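PDB 1TC5: probable eukaryotic D-amino acid tRNA deacylase, LMAJ005534AAA from Leishmania major, which probably hydrolyses D-tyrosyl-tRNA(Tyr) into D-tyrosine and free tRNA, as a divergent homodimeric member of the DTD family of D-aminoacyl-tRNA deacylases. Local coordinates for residues H131-R134 against V135-V139. Sequence-based numbering, arbitrary orientation.
Sequences HFVR and VARGV
The C-terminal end of helix 119-136 closes in a Schellman motif, in which R134 and V139 meet as the chain turns out of the helix. Regular i-to-i+4 bonds run up to this point, V135 N to H131 O (3.0 Å) and A136 N to F132 O. G138 then takes a positive phi of 74°, which glycine adopts easily, and the turn brings V139 N to R134 O at 2.9 Å, a fairly straight bond at 160°; nested within it is the inner bond, G138 N to V135 O (3.2 Å). R137 N divides its hydrogen between a weak bond to V133 O and R134 O, standing well above the latter's carbonyl plane, on the face opposite V139 N. V139 CB comes to 4.0 Å from R134 CB, both side chains touching V169 of strand 169-171. The R134 chain bends at chi3, and H131 N lies 4.0 Å above its guanidinium plane, over the centre. H131 has CG anti to its backbone nitrogen (chi1 170°), which swings the ring along the helix to V135; H131 ND1 and R134 NH1 both reach E141 OE2, the latter as a salt bridge. R137 bends away to the backbone oxygens of L86, C89 and M92. V135 CG2 approaches the H131 ring obliquely, 3.4 Å from CE1.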
loop_
_atom_site.group_PDB
_atom_site.type_symbol
_atom_site.label_atom_id
_atom_site.label_comp_id
_atom_site.label_asym_id
_atom_site.label_seq_id
_atom_site.Cartn_x
_atom_site.Cartn_y
_atom_site.Cartn_z
ATOM N N HIS A 131 1.451 19.173 -9.183
ATOM C CA HIS A 131 0.874 20.346 -9.855
ATOM C C HIS A 131 -0.183 19.957 -10.920
ATOM O O HIS A 131 -1.281 20.529 -10.970
ATOM C CB HIS A 131 1.993 21.193 -10.480
ATOM C CG HIS A 131 1.491 22.279 -11.386
ATOM N ND1 HIS A 131 0.567 23.219 -10.978
ATOM C CD2 HIS A 131 1.766 22.559 -12.683
ATOM C CE1 HIS A 131 0.302 24.037 -11.983
ATOM N NE2 HIS A 131 1.008 23.652 -13.031
ATOM N N PHE A 132 0.168 19.007 -11.787
ATOM C CA PHE A 132 -0.711 18.564 -12.855
ATOM C C PHE A 132 -1.982 17.948 -12.298
ATOM O O PHE A 132 -3.034 18.101 -12.880
ATOM C CB PHE A 132 0.002 17.568 -13.779
ATOM C CG PHE A 132 1.026 18.184 -14.707
ATOM C CD1 PHE A 132 0.990 19.539 -15.058
ATOM C CD2 PHE A 132 2.015 17.381 -15.274
ATOM C CE1 PHE A 132 1.929 20.079 -15.930
ATOM C CE2 PHE A 132 2.961 17.918 -16.145
ATOM C CZ PHE A 132 2.909 19.272 -16.481
ATOM N N VAL A 133 -1.883 17.233 -11.177
ATOM C CA VAL A 133 -3.062 16.604 -10.563
ATOM C C VAL A 133 -3.964 17.698 -9.988
ATOM O O VAL A 133 -5.163 17.702 -10.227
ATOM C CB VAL A 133 -2.663 15.528 -9.486
ATOM C CG1 VAL A 133 -3.900 14.903 -8.761
ATOM C CG2 VAL A 133 -1.844 14.416 -10.133
ATOM N N ARG A 134 -3.379 18.647 -9.264
ATOM C CA ARG A 134 -4.123 19.802 -8.747
ATOM C C ARG A 134 -4.910 20.503 -9.854
ATOM O O ARG A 134 -6.091 20.831 -9.680
ATOM C CB ARG A 134 -3.182 20.848 -8.113
ATOM C CG ARG A 134 -2.619 20.518 -6.729
ATOM C CD ARG A 134 -1.608 21.584 -6.245
ATOM N NE ARG A 134 -0.411 20.995 -5.684
ATOM C CZ ARG A 134 0.823 21.411 -5.904
ATOM N NH1 ARG A 134 1.079 22.437 -6.704
ATOM N NH2 ARG A 134 1.822 20.779 -5.303
ATOM N N VAL A 135 -4.246 20.722 -10.989
ATOM C CA VAL A 135 -4.846 21.442 -12.110
ATOM C C VAL A 135 -6.002 20.621 -12.694
ATOM O O VAL A 135 -7.080 21.163 -12.932
ATOM C CB VAL A 135 -3.773 21.822 -13.170
ATOM C CG1 VAL A 135 -4.397 22.363 -14.447
ATOM C CG2 VAL A 135 -2.814 22.854 -12.579
ATOM N N ALA A 136 -5.795 19.313 -12.866
ATOM C CA ALA A 136 -6.835 18.433 -13.426
ATOM C C ALA A 136 -8.022 18.215 -12.477
ATOM O O ALA A 136 -9.079 17.734 -12.897
ATOM C CB ALA A 136 -6.233 17.073 -13.835
ATOM N N ARG A 137 -7.839 18.541 -11.204
ATOM C CA ARG A 137 -8.910 18.443 -10.217
ATOM C C ARG A 137 -9.524 19.801 -9.853
ATOM O O ARG A 137 -10.423 19.872 -9.005
ATOM C CB ARG A 137 -8.409 17.699 -8.964
ATOM C CG ARG A 137 -7.867 16.306 -9.260
ATOM C CD ARG A 137 -8.885 15.372 -9.879
ATOM N NE ARG A 137 -9.802 14.813 -8.886
ATOM C CZ ARG A 137 -10.846 14.051 -9.194
ATOM N NH1 ARG A 137 -11.147 13.821 -10.452
ATOM N NH2 ARG A 137 -11.611 13.537 -8.241
ATOM N N GLY A 138 -9.072 20.864 -10.507
ATOM C CA GLY A 138 -9.663 22.180 -10.350
ATOM C C GLY A 138 -9.316 22.847 -9.035
ATOM O O GLY A 138 -10.058 23.704 -8.564
ATOM N N VAL A 139 -8.199 22.453 -8.433
ATOM C CA VAL A 139 -7.764 23.035 -7.159
ATOM C C VAL A 139 -7.363 24.503 -7.341
ATOM O O VAL A 139 -6.641 24.849 -8.272
ATOM C CB VAL A 139 -6.595 22.235 -6.517
ATOM C CG1 VAL A 139 -6.103 22.909 -5.244
ATOM C CG2 VAL A 139 -7.008 20.773 -6.224
#